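Local atomic coordinates of benzoylformate Decarboxylase (Polynucleobacter necessarius, PDB entry 4K9Q), a protein that probably decarboxylates benzoylformate to benzaldehyde, using bound thiamine diphosphate and a magnesium ion, as a member of the TPP enzyme family. Residues L110-A115 against P153-L158; K259-H264 against Q284-G289; L509-L512 against T517-I520. All coordinates share one frame; numbering follows the deposited sequence. Where two conformers were deposited one is given.

Contact 1. Residues L110-A115 against P153-L158; sequences LTNIEA and PVFLSL
A single water joins Asn-112 to Ser-157 inside a buried contact, where the two segments share no direct hydrogen bond. Asn-112 ND2 donates to the water oxygen at 2.8 Å, and the water in turn donates to Ser-157 OG, also at 2.8 Å. Beside this bridge the Phe-155 ring extends from the strand toward the loop, its CG anti to the backbone N (chi1 173°). The Asn-112 amide comes to that ring obliquely, with ND2 4.0 Å from Phe-155 CZ and the two planes 71° apart, so nothing is stacked. The neighbouring ring atom, Phe-155 CE2, lies 3.6 Å from Ala-115 O, again at an oblique approach. The methyl of Ala-115 packs against the serine, its CB 3.6 Å from Ser-157 OG. All four touching residues are buried, although they bury only 130 Å² between them.

The contact lays the loop that follows strand 93-98 against strand 154-159 of the N-terminal domain's parallel sheet. Gln-98 OE1 binds the backbone N of Asn-112, and Leu-75 of helix 71-77 also packs on Phe-155. The strongest polar partner of Ser-157 OG is Glu-128 OE1, outside the two segments. Because OG accepts from the water, its own proton is probably turned to that carboxylate, consistent with a chain of polar groups running from the Asn-112 amide to Glu-128 alongside the phenylalanine ring.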
# COMPACT_ATOMS: atom_id res chain seq x y z
N LEU A 110 -15.24 11.01 -10.54
CA LEU A 110 -13.98 11.75 -10.42
C LEU A 110 -13.49 11.89 -8.97
O LEU A 110 -12.70 12.77 -8.64
CB LEU A 110 -14.05 13.09 -11.17
CG LEU A 110 -14.03 12.88 -12.70
CD1 LEU A 110 -14.66 14.04 -13.45
CD2 LEU A 110 -12.61 12.62 -13.20
N THR A 111 -13.95 10.98 -8.11
CA THR A 111 -13.32 10.81 -6.82
C THR A 111 -11.97 10.13 -7.00
O THR A 111 -11.85 9.14 -7.72
CB THR A 111 -14.17 9.95 -5.87
OG1 THR A 111 -15.40 10.62 -5.62
CG2 THR A 111 -13.45 9.73 -4.55
N ASN A 112 -10.95 10.66 -6.35
CA ASN A 112 -9.65 10.02 -6.37
C ASN A 112 -9.64 9.02 -5.23
O ASN A 112 -9.28 9.35 -4.10
CB ASN A 112 -8.55 11.06 -6.22
CG ASN A 112 -7.19 10.52 -6.61
OD1 ASN A 112 -7.06 9.34 -6.96
ND2 ASN A 112 -6.18 11.39 -6.57
N ILE A 113 -10.09 7.80 -5.52
CA ILE A 113 -10.33 6.79 -4.48
C ILE A 113 -9.02 6.30 -3.89
O ILE A 113 -8.10 5.97 -4.64
CB ILE A 113 -11.18 5.63 -5.04
CG1 ILE A 113 -12.53 6.16 -5.53
CG2 ILE A 113 -11.35 4.53 -4.00
CD1 ILE A 113 -13.32 5.19 -6.40
N GLU A 114 -8.92 6.26 -2.56
CA GLU A 114 -7.65 5.96 -1.89
C GLU A 114 -6.52 6.78 -2.50
O GLU A 114 -5.47 6.24 -2.86
CB GLU A 114 -7.30 4.46 -1.97
CG GLU A 114 -8.17 3.56 -1.14
CD GLU A 114 -7.41 2.38 -0.52
OE1 GLU A 114 -6.38 1.93 -1.09
OE2 GLU A 114 -7.85 1.91 0.55
N ALA A 115 -6.74 8.09 -2.59
CA ALA A 115 -5.79 8.97 -3.26
C ALA A 115 -4.36 8.82 -2.77
O ALA A 115 -3.43 8.87 -3.56
CB ALA A 115 -6.24 10.42 -3.13
N PRO A 153 9.65 14.40 -4.83
CA PRO A 153 8.28 14.89 -4.92
C PRO A 153 7.37 14.37 -3.82
O PRO A 153 7.59 13.29 -3.26
CB PRO A 153 7.81 14.36 -6.29
CG PRO A 153 8.59 13.11 -6.48
CD PRO A 153 9.95 13.39 -5.86
N VAL A 154 6.35 15.16 -3.51
CA VAL A 154 5.32 14.80 -2.54
C VAL A 154 3.94 15.04 -3.17
O VAL A 154 3.82 15.75 -4.17
CB VAL A 154 5.45 15.62 -1.25
CG1 VAL A 154 6.78 15.35 -0.56
CG2 VAL A 154 5.33 17.11 -1.57
N PHE A 155 2.91 14.44 -2.59
CA PHE A 155 1.57 14.53 -3.18
C PHE A 155 0.52 14.93 -2.14
O PHE A 155 0.44 14.32 -1.07
CB PHE A 155 1.16 13.19 -3.80
CG PHE A 155 -0.27 13.16 -4.27
CD1 PHE A 155 -0.67 13.90 -5.37
CD2 PHE A 155 -1.22 12.40 -3.60
CE1 PHE A 155 -1.99 13.89 -5.81
CE2 PHE A 155 -2.56 12.38 -4.04
CZ PHE A 155 -2.93 13.14 -5.14
N LEU A 156 -0.27 15.95 -2.48
CA LEU A 156 -1.43 16.34 -1.67
C LEU A 156 -2.71 16.21 -2.48
O LEU A 156 -2.79 16.70 -3.61
CB LEU A 156 -1.30 17.80 -1.21
CG LEU A 156 -0.14 18.17 -0.29
CD1 LEU A 156 -0.15 19.67 -0.03
CD2 LEU A 156 -0.24 17.38 1.00
N SER A 157 -3.71 15.56 -1.89
CA SER A 157 -5.05 15.45 -2.44
C SER A 157 -5.93 16.43 -1.70
O SER A 157 -6.06 16.35 -0.47
CB SER A 157 -5.55 14.02 -2.24
OG SER A 157 -6.90 13.89 -2.64
N LEU A 158 -6.55 17.35 -2.43
CA LEU A 158 -7.19 18.53 -1.84
C LEU A 158 -8.67 18.66 -2.22
O LEU A 158 -9.00 19.10 -3.32
CB LEU A 158 -6.39 19.78 -2.24
CG LEU A 158 -4.92 19.71 -1.78
CD1 LEU A 158 -4.04 20.65 -2.53
CD2 LEU A 158 -4.80 19.93 -0.28
O HOH W 1 -6.78 13.90 -5.47

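Contact 2. Residues K259-H264 against Q284-G289; sequences KQIQGH and QFIPEG
Ile-261 and Pro-287 meet at about a right angle, and this crossing forms the close-packed part of the contact. Two atoms of the isoleucine chain do the touching: CG1 and CD1 each lie 3.8 Å from Pro-287 CD. They can do so because CG1 sits between the backbone N and the carbonyl carbon (chi1 62°), which carries the chain toward the proline. At the next corner of the ring, Pro-287 CG rests 3.7 Å from Gln-262 CA, so the ring packs on backbone as well as side chain. Ile-261 O, 3.8 Å from Pro-287 CG, is buried here without a polar partner in the model.

Packing slackens outward. Gln-262 is exposed, and of its side chain brings CG to the proline, 4.1 Å from Pro-287 CG, before its extended chain runs on. On another flank Ile-286 offers just a methyl, CG2, 4.2 Å from Ile-261 CD1, and its chain leads away. With the ring of Pro-287 cut back to an alanine, a gap would probably open beside Ile-261 and Gln-262, and the loop backbone would be likely to turn more freely.

Ile-261 follows directly on helix 254-260 and also packs on Leu-201 of strand 201-204. Pro-287 belongs to the loop entering strand 291-296, so the contact ties the exit of that helix to the loop between adjacent parallel strands 266-270 and 291-296 of the central domain.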
# COMPACT_ATOMS: atom_id res chain seq x y z
N LYS A 259 35.48 -3.81 -17.06
CA LYS A 259 36.64 -3.80 -17.95
C LYS A 259 37.21 -2.40 -18.11
O LYS A 259 38.42 -2.22 -18.24
CB LYS A 259 36.28 -4.41 -19.31
CG LYS A 259 36.14 -5.93 -19.26
CD LYS A 259 35.72 -6.50 -20.61
CE LYS A 259 35.46 -8.00 -20.50
NZ LYS A 259 36.65 -8.74 -20.01
N GLN A 260 36.33 -1.40 -18.09
CA GLN A 260 36.78 -0.02 -18.27
C GLN A 260 37.59 0.52 -17.11
O GLN A 260 38.41 1.43 -17.29
CB GLN A 260 35.59 0.90 -18.55
CG GLN A 260 34.89 0.62 -19.86
CD GLN A 260 33.76 1.59 -20.11
OE1 GLN A 260 32.72 1.53 -19.45
NE2 GLN A 260 33.96 2.51 -21.06
N ILE A 261 37.38 -0.02 -15.91
CA ILE A 261 38.03 0.52 -14.73
C ILE A 261 39.17 -0.37 -14.22
O ILE A 261 39.73 -0.13 -13.15
CB ILE A 261 37.01 0.85 -13.59
CG1 ILE A 261 36.29 -0.42 -13.12
CG2 ILE A 261 36.00 1.91 -14.08
CD1 ILE A 261 35.42 -0.23 -11.85
N GLN A 262 39.52 -1.39 -14.99
CA GLN A 262 40.64 -2.27 -14.63
C GLN A 262 41.95 -1.49 -14.46
O GLN A 262 42.16 -0.47 -15.11
CB GLN A 262 40.82 -3.37 -15.67
CG GLN A 262 39.76 -4.46 -15.60
CD GLN A 262 39.97 -5.54 -16.65
OE1 GLN A 262 40.76 -5.37 -17.58
NE2 GLN A 262 39.26 -6.65 -16.50
N GLY A 263 42.81 -1.97 -13.57
CA GLY A 263 44.12 -1.37 -13.38
C GLY A 263 44.19 -0.37 -12.24
O GLY A 263 45.21 0.31 -12.07
N HIS A 264 43.11 -0.28 -11.47
CA HIS A 264 43.04 0.67 -10.36
C HIS A 264 42.64 -0.05 -9.08
O HIS A 264 41.68 -0.81 -9.07
CB HIS A 264 42.07 1.79 -10.70
CG HIS A 264 42.47 2.57 -11.92
ND1 HIS A 264 43.30 3.66 -11.85
CD2 HIS A 264 42.17 2.39 -13.22
CE1 HIS A 264 43.49 4.14 -13.07
NE2 HIS A 264 42.82 3.38 -13.92
N GLN A 284 32.14 -9.18 -13.04
CA GLN A 284 32.35 -8.79 -11.65
C GLN A 284 32.07 -7.30 -11.50
O GLN A 284 32.33 -6.52 -12.42
CB GLN A 284 33.80 -9.07 -11.24
CG GLN A 284 34.22 -10.52 -11.39
CD GLN A 284 35.67 -10.75 -11.00
OE1 GLN A 284 35.95 -11.46 -10.03
NE2 GLN A 284 36.59 -10.15 -11.75
N PHE A 285 31.54 -6.89 -10.35
CA PHE A 285 31.20 -5.48 -10.17
C PHE A 285 32.43 -4.56 -10.28
O PHE A 285 32.36 -3.50 -10.89
CB PHE A 285 30.49 -5.24 -8.83
CG PHE A 285 29.26 -6.08 -8.65
CD1 PHE A 285 28.19 -5.97 -9.53
CD2 PHE A 285 29.16 -6.98 -7.60
CE1 PHE A 285 27.06 -6.75 -9.37
CE2 PHE A 285 28.03 -7.75 -7.44
CZ PHE A 285 26.98 -7.63 -8.31
N ILE A 286 33.54 -4.96 -9.67
CA ILE A 286 34.78 -4.20 -9.78
C ILE A 286 35.92 -5.19 -9.98
O ILE A 286 35.78 -6.37 -9.67
CB ILE A 286 35.04 -3.33 -8.52
CG1 ILE A 286 35.06 -4.19 -7.26
CG2 ILE A 286 33.98 -2.22 -8.40
CD1 ILE A 286 35.41 -3.40 -6.01
N PRO A 287 37.06 -4.71 -10.51
CA PRO A 287 38.17 -5.62 -10.83
C PRO A 287 38.64 -6.41 -9.62
O PRO A 287 38.68 -5.88 -8.50
CB PRO A 287 39.27 -4.67 -11.30
CG PRO A 287 38.55 -3.46 -11.78
CD PRO A 287 37.37 -3.31 -10.86
N GLU A 288 38.97 -7.68 -9.84
CA GLU A 288 39.53 -8.51 -8.78
C GLU A 288 40.67 -7.75 -8.11
O GLU A 288 41.51 -7.15 -8.77
CB GLU A 288 40.05 -9.83 -9.37
CG GLU A 288 40.02 -11.00 -8.40
CD GLU A 288 38.74 -11.80 -8.50
OE1 GLU A 288 38.57 -12.54 -9.50
OE2 GLU A 288 37.89 -11.70 -7.59
N GLY A 289 40.68 -7.76 -6.78
CA GLY A 289 41.75 -7.10 -6.04
C GLY A 289 41.44 -5.67 -5.65
O GLY A 289 42.04 -5.15 -4.71

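Contact 3. Residues L509-L512 against T517-I520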
# COMPACT_ATOMS: atom_id res chain seq x y z
N LEU A 509 20.86 27.90 -37.26
CA LEU A 509 21.18 29.31 -37.02
C LEU A 509 19.91 30.17 -36.94
O LEU A 509 19.77 31.03 -36.06
CB LEU A 509 22.11 29.84 -38.12
CG LEU A 509 23.50 29.20 -38.07
CD1 LEU A 509 24.38 29.75 -39.18
CD2 LEU A 509 24.15 29.42 -36.71
N GLU A 510 18.96 29.91 -37.84
CA GLU A 510 17.68 30.61 -37.80
C GLU A 510 16.95 30.36 -36.47
O GLU A 510 16.45 31.29 -35.84
CB GLU A 510 16.80 30.19 -38.97
CG GLU A 510 15.44 30.88 -39.00
CD GLU A 510 14.73 30.73 -40.33
OE1 GLU A 510 15.42 30.52 -41.35
OE2 GLU A 510 13.48 30.82 -40.35
N ALA A 511 16.90 29.10 -36.03
CA ALA A 511 16.23 28.79 -34.77
C ALA A 511 16.93 29.48 -33.59
O ALA A 511 16.29 29.94 -32.65
CB ALA A 511 16.15 27.28 -34.57
N LEU A 512 18.26 29.57 -33.64
CA LEU A 512 19.01 30.26 -32.59
C LEU A 512 18.70 31.75 -32.53
O LEU A 512 18.77 32.36 -31.47
CB LEU A 512 20.52 30.04 -32.76
CG LEU A 512 21.02 28.64 -32.37
CD1 LEU A 512 22.40 28.40 -32.97
CD2 LEU A 512 21.04 28.47 -30.86
N THR A 517 9.81 28.65 -30.00
CA THR A 517 10.00 27.20 -30.09
C THR A 517 10.03 26.76 -31.55
O THR A 517 9.14 27.09 -32.32
CB THR A 517 8.89 26.48 -29.31
OG1 THR A 517 9.00 26.82 -27.93
CG2 THR A 517 9.00 24.95 -29.46
N SER A 518 11.07 25.99 -31.90
CA SER A 518 11.28 25.50 -33.26
C SER A 518 11.45 23.98 -33.27
O SER A 518 11.96 23.39 -32.32
CB SER A 518 12.55 26.14 -33.85
OG SER A 518 12.41 27.54 -34.05
N VAL A 519 11.04 23.36 -34.38
CA VAL A 519 11.28 21.94 -34.62
C VAL A 519 12.04 21.78 -35.94
O VAL A 519 11.61 22.27 -36.99
CB VAL A 519 9.96 21.14 -34.66
CG1 VAL A 519 10.21 19.68 -35.01
CG2 VAL A 519 9.24 21.27 -33.33
N ILE A 520 13.18 21.11 -35.87
CA ILE A 520 13.99 20.82 -37.05
C ILE A 520 14.08 19.31 -37.21
O ILE A 520 14.66 18.63 -36.37
CB ILE A 520 15.39 21.42 -36.91
CG1 ILE A 520 15.28 22.93 -36.67
CG2 ILE A 520 16.24 21.11 -38.14
CD1 ILE A 520 16.60 23.63 -36.40
O HOH W 2 13.77 28.57 -31.95
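Ala-511 turns its methyl from the helix toward the strand and meets two side chains that point back at it, Ser-518 and Ile-520. The strand's alternation explains this choice: Ser-518 and Ile-520 face the helix, whereas Thr-517 and Val-519 point away from it. Ser-518 lies nearly level with the alanine, the two CA atoms being 6.1 Å apart, and Ala-511 CB is 3.8 Å from Ser-518 CB. The hydroxyl stands beside the methyl as well, with Ser-518 OG 3.8 Å from Ala-511 CB. It reaches this place with OG anti to the carbonyl carbon (chi1 -66°), which leaves it beside its own backbone N.

Ile-520 approaches end-on. Its chain is extended (chi2 175°), and only the terminal CD1 arrives, 4.1 Å from Ala-511 CB. Leu-504 and Ala-507 of the same helix continue the packing around this isoleucine. A water bridges the segments, with its oxygen 2.7 Å from Ser-518 OG and 3.0 Å from Ala-511 O. That carbonyl also receives a hydrogen bond from His-448 NE2. All three touching residues are buried, and the small methyl is consistent with the close approach of helix and strand seen in the CA separation; the contact buries 97 Å².

Helix 501-513 thus packs on the strand it leads into, by way of a short connection. Together with strand 494-497, which lies parallel to and beside strand 517-523, it forms a beta-alpha-beta crossover in the C-terminal thiamine diphosphate-binding domain.

Along the chain the contacts follow in series, one for each domain: contact 1 in the N-terminal, contact 2 in the central and contact 3 in the C-terminal domain. Their centres stand about 47 Å (1 to 2), 39 Å (1 to 3) and 44 Å (2 to 3) apart, nearest atoms no closer than about 25 Å. Contacts 1 and 3 each include a strand of a six-stranded parallel sheet, whereas contact 2 lies beside the central domain's sheet, between a helix exit and a loop. Strands 154-159 and 517-523 hold matching places in the order 2-1-3-4-6-5; the central sheet runs 3-2-1-4-5-6. The three thus sample separate domains, two built alike as expected for this family, with contact 2 nearer the surface.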